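Local coordinates for 5-cytosine DNA methyltransferase (Entamoeba histolytica, PDB 3QV2), which probably transfers a methyl group from S-adenosyl-L-methionine to carbon 5 of cytosine in tRNA or DNA, as in other Dnmt2-type enzymes, at residues 78-84 with 123-129. Numbering follows the deposited sequence.
Sequences NTWFMSP and PKHIFIE. With SAH (S-adenosyl-L-homocysteine), chain B; SO4 (sulfate ion), chain D.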
loop_
_atom_site.group_PDB
_atom_site.type_symbol
_atom_site.label_atom_id
_atom_site.label_comp_id
_atom_site.label_asym_id
_atom_site.label_seq_id
_atom_site.Cartn_x
_atom_site.Cartn_y
_atom_site.Cartn_z
ATOM N N ASN A 78 -8.879 19.700 -1.950
ATOM C CA ASN A 78 -9.185 19.799 -0.527
ATOM C C ASN A 78 -8.828 18.532 0.244
ATOM O O ASN A 78 -9.256 18.348 1.383
ATOM C CB ASN A 78 -10.664 20.138 -0.324
ATOM C CG ASN A 78 -11.588 19.110 -0.948
ATOM O OD1 ASN A 78 -11.168 18.001 -1.283
ATOM N ND2 ASN A 78 -12.855 19.473 -1.106
ATOM N N THR A 79 -8.039 17.664 -0.378
ATOM C CA THR A 79 -7.679 16.395 0.240
ATOM C C THR A 79 -6.277 15.934 -0.155
ATOM O O THR A 79 -5.865 16.075 -1.306
ATOM C CB THR A 79 -8.692 15.292 -0.121
ATOM O OG1 THR A 79 -10.011 15.709 0.254
ATOM C CG2 THR A 79 -8.352 14.002 0.599
ATOM N N TRP A 80 -5.552 15.382 0.813
ATOM C CA TRP A 80 -4.224 14.836 0.570
ATOM C C TRP A 80 -4.183 13.342 0.869
ATOM O O TRP A 80 -4.402 12.924 2.005
ATOM C CB TRP A 80 -3.180 15.544 1.434
ATOM C CG TRP A 80 -2.757 16.891 0.938
ATOM C CD1 TRP A 80 -3.369 17.648 -0.020
ATOM C CD2 TRP A 80 -1.620 17.641 1.374
ATOM N NE1 TRP A 80 -2.684 18.825 -0.202
ATOM C CE2 TRP A 80 -1.599 18.844 0.645
ATOM C CE3 TRP A 80 -0.609 17.411 2.316
ATOM C CZ2 TRP A 80 -0.619 19.814 0.820
ATOM C CZ3 TRP A 80 0.368 18.374 2.493
ATOM C CH2 TRP A 80 0.356 19.561 1.749
ATOM N N PHE A 81 -3.908 12.543 -0.157
ATOM C CA PHE A 81 -3.624 11.124 0.030
ATOM C C PHE A 81 -2.148 10.893 -0.244
ATOM O O PHE A 81 -1.603 11.423 -1.214
ATOM C CB PHE A 81 -4.465 10.261 -0.912
ATOM C CG PHE A 81 -5.912 10.170 -0.527
ATOM C CD1 PHE A 81 -6.368 10.743 0.646
ATOM C CD2 PHE A 81 -6.817 9.500 -1.334
ATOM C CE1 PHE A 81 -7.698 10.658 1.003
ATOM C CE2 PHE A 81 -8.149 9.412 -0.982
ATOM C CZ PHE A 81 -8.589 9.991 0.190
ATOM N N MET A 82 -1.495 10.106 0.603
ATOM C CA MET A 82 -0.068 9.869 0.431
ATOM C C MET A 82 0.461 8.656 1.188
ATOM O O MET A 82 0.061 8.382 2.321
ATOM C CB MET A 82 0.729 11.105 0.848
ATOM C CG MET A 82 0.702 11.380 2.341
ATOM S SD MET A 82 1.799 12.730 2.812
ATOM C CE MET A 82 1.149 14.059 1.808
ATOM N N SER A 83 1.369 7.936 0.542
ATOM C CA SER A 83 2.154 6.904 1.199
ATOM C C SER A 83 3.617 7.118 0.834
ATOM O O SER A 83 4.119 6.542 -0.133
ATOM C CB SER A 83 1.684 5.509 0.785
ATOM O OG SER A 83 1.690 5.368 -0.621
ATOM N N PRO A 84 4.303 7.974 1.605
ATOM C CA PRO A 84 5.684 8.389 1.339
ATOM C C PRO A 84 6.641 7.206 1.294
ATOM O O PRO A 84 6.336 6.162 1.870
ATOM C CB PRO A 84 6.016 9.282 2.540
ATOM C CG PRO A 84 4.690 9.758 3.040
ATOM C CD PRO A 84 3.758 8.609 2.817
ATOM N N PRO A 123 -5.925 21.342 3.201
ATOM C CA PRO A 123 -6.768 20.180 2.898
ATOM C C PRO A 123 -7.592 19.788 4.117
ATOM O O PRO A 123 -7.044 19.662 5.212
ATOM C CB PRO A 123 -5.752 19.082 2.558
ATOM C CG PRO A 123 -4.449 19.561 3.120
ATOM C CD PRO A 123 -4.496 21.050 3.014
ATOM N N LYS A 124 -8.895 19.612 3.931
ATOM C CA LYS A 124 -9.783 19.284 5.041
ATOM C C LYS A 124 -9.616 17.840 5.512
ATOM O O LYS A 124 -10.046 17.487 6.609
ATOM C CB LYS A 124 -11.240 19.560 4.662
ATOM C CG LYS A 124 -11.517 21.017 4.321
ATOM C CD LYS A 124 -12.962 21.227 3.900
ATOM C CE LYS A 124 -13.223 22.682 3.541
ATOM N NZ LYS A 124 -12.314 23.152 2.458
ATOM N N HIS A 125 -8.994 17.013 4.678
ATOM C CA HIS A 125 -8.722 15.625 5.034
ATOM C C HIS A 125 -7.349 15.195 4.536
ATOM O O HIS A 125 -6.975 15.478 3.398
ATOM C CB HIS A 125 -9.797 14.692 4.468
ATOM C CG HIS A 125 -11.167 14.942 5.021
ATOM N ND1 HIS A 125 -12.018 15.892 4.498
ATOM C CD2 HIS A 125 -11.830 14.369 6.051
ATOM C CE1 HIS A 125 -13.147 15.892 5.181
ATOM N NE2 HIS A 125 -13.060 14.978 6.131
ATOM N N ILE A 126 -6.599 14.516 5.400
ATOM C CA ILE A 126 -5.295 13.974 5.038
ATOM C C ILE A 126 -5.196 12.514 5.456
ATOM O O ILE A 126 -5.568 12.151 6.573
ATOM C CB ILE A 126 -4.147 14.747 5.706
ATOM C CG1 ILE A 126 -4.231 16.237 5.376
ATOM C CG2 ILE A 126 -2.802 14.177 5.276
ATOM C CD1 ILE A 126 -3.104 17.046 5.972
ATOM N N PHE A 127 -4.689 11.679 4.557
ATOM C CA PHE A 127 -4.487 10.270 4.859
ATOM C C PHE A 127 -3.060 9.855 4.522
ATOM O O PHE A 127 -2.606 10.016 3.389
ATOM C CB PHE A 127 -5.487 9.402 4.091
ATOM C CG PHE A 127 -5.477 7.959 4.502
ATOM C CD1 PHE A 127 -6.396 7.480 5.420
ATOM C CD2 PHE A 127 -4.545 7.081 3.975
ATOM C CE1 PHE A 127 -6.390 6.152 5.802
ATOM C CE2 PHE A 127 -4.532 5.753 4.353
ATOM C CZ PHE A 127 -5.456 5.287 5.268
ATOM N N ILE A 128 -2.353 9.327 5.514
ATOM C CA ILE A 128 -0.981 8.883 5.317
ATOM C C ILE A 128 -0.853 7.388 5.569
ATOM O O ILE A 128 -1.440 6.854 6.508
ATOM C CB ILE A 128 -0.006 9.628 6.246
ATOM C CG1 ILE A 128 -0.293 11.129 6.228
ATOM C CG2 ILE A 128 1.434 9.346 5.844
ATOM C CD1 ILE A 128 0.591 11.932 7.159
ATOM N N GLU A 129 -0.084 6.714 4.722
ATOM C CA GLU A 129 0.163 5.288 4.886
ATOM C C GLU A 129 1.661 5.016 4.840
ATOM O O GLU A 129 2.375 5.569 4.003
ATOM C CB GLU A 129 -0.570 4.486 3.806
ATOM C CG GLU A 129 -0.523 2.974 3.992
ATOM C CD GLU A 129 0.766 2.354 3.489
ATOM O OE1 GLU A 129 1.514 3.039 2.760
ATOM O OE2 GLU A 129 1.031 1.179 3.819
HETATM N N SAH B . 0.865 3.758 -2.468
HETATM C CA SAH B . 1.280 3.632 -3.852
HETATM C CB SAH B . 2.793 3.494 -3.956
HETATM C CG SAH B . 3.657 4.112 -2.884
HETATM S SD SAH B . 5.438 3.845 -2.999
HETATM C C SAH B . 0.575 2.457 -4.479
HETATM O O SAH B . 1.116 1.842 -5.442
HETATM O OXT SAH B . -0.567 2.088 -4.040
HETATM C "C5'" SAH B . 6.268 5.419 -2.998
HETATM C "C4'" SAH B . 6.299 6.199 -4.261
HETATM O "O4'" SAH B . 6.750 7.477 -3.978
HETATM C "C3'" SAH B . 7.255 5.594 -5.190
HETATM O "O3'" SAH B . 6.579 5.058 -6.275
HETATM C "C2'" SAH B . 8.144 6.639 -5.627
HETATM O "O2'" SAH B . 8.229 6.642 -7.009
HETATM C "C1'" SAH B . 7.529 7.880 -5.147
HETATM N N9 SAH B . 8.511 8.897 -4.902
HETATM C C8 SAH B . 9.666 8.844 -4.226
HETATM N N7 SAH B . 10.220 10.067 -4.285
HETATM C C5 SAH B . 9.405 10.877 -5.002
HETATM C C6 SAH B . 9.475 12.221 -5.377
HETATM N N6 SAH B . 10.599 13.037 -4.987
HETATM N N1 SAH B . 8.471 12.732 -6.111
HETATM C C2 SAH B . 7.417 11.993 -6.485
HETATM N N3 SAH B . 7.329 10.704 -6.136
HETATM C C4 SAH B . 8.300 10.128 -5.404
HETATM S S SO4 D . -13.676 22.939 -0.865
HETATM O O1 SO4 D . -12.444 22.819 -1.639
HETATM O O2 SO4 D . -13.749 21.874 0.131
HETATM O O3 SO4 D . -13.688 24.235 -0.190
HETATM O O4 SO4 D . -14.821 22.836 -1.764
HETATM O O HOH W 1 -11.623 17.188 2.031
#
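P123 sets its CG over one face of the W80 indole, 3.6 Å from the centroid of the five-membered ring and on the ring normal, a CH-pi contact. With chi1 at -78°, W80 keeps CG beside its own backbone N, which swings the indole back toward the proline; W80 CB meanwhile rests 4.1 Å from I126 CG2. Two residues before the tryptophan, N78 O accepts a weak bond from K124 N (2.9 Å, 130° at the hydrogen) and another from a water that also touches H125 ND1, while H125 NE2 is hydrogen-bonded to D324. The side chains of N78 and K124 converge on a sulfate, probably from the crystallisation liquor, N78 ND2 reaching O2 at 2.8 Å; K9 supplies a further amine. Beyond this end the pairing is regular. Strand axes 4.8 Å apart and 2° from parallel are joined by W80 N to H125 O, F127 N to W80 O, M82 N to F127 O and E129 N to M82 O. M82 and I128 lie side by side under Y112 of helix 106-115, whereas F81 CD1 meets F127 CB at 3.8 Å on the face covered by helix 311-321. At the carboxyl end S83 OG accepts a 2.6 Å bond from the amino group of S-adenosyl-L-homocysteine, and S83 CB packs 3.2 Å from E129 OE1. Neighbouring parallel strands with helices on both faces, and with the cofactor product at their carboxyl ends, are characteristic of the Rossmann-like core of class I methyltransferases.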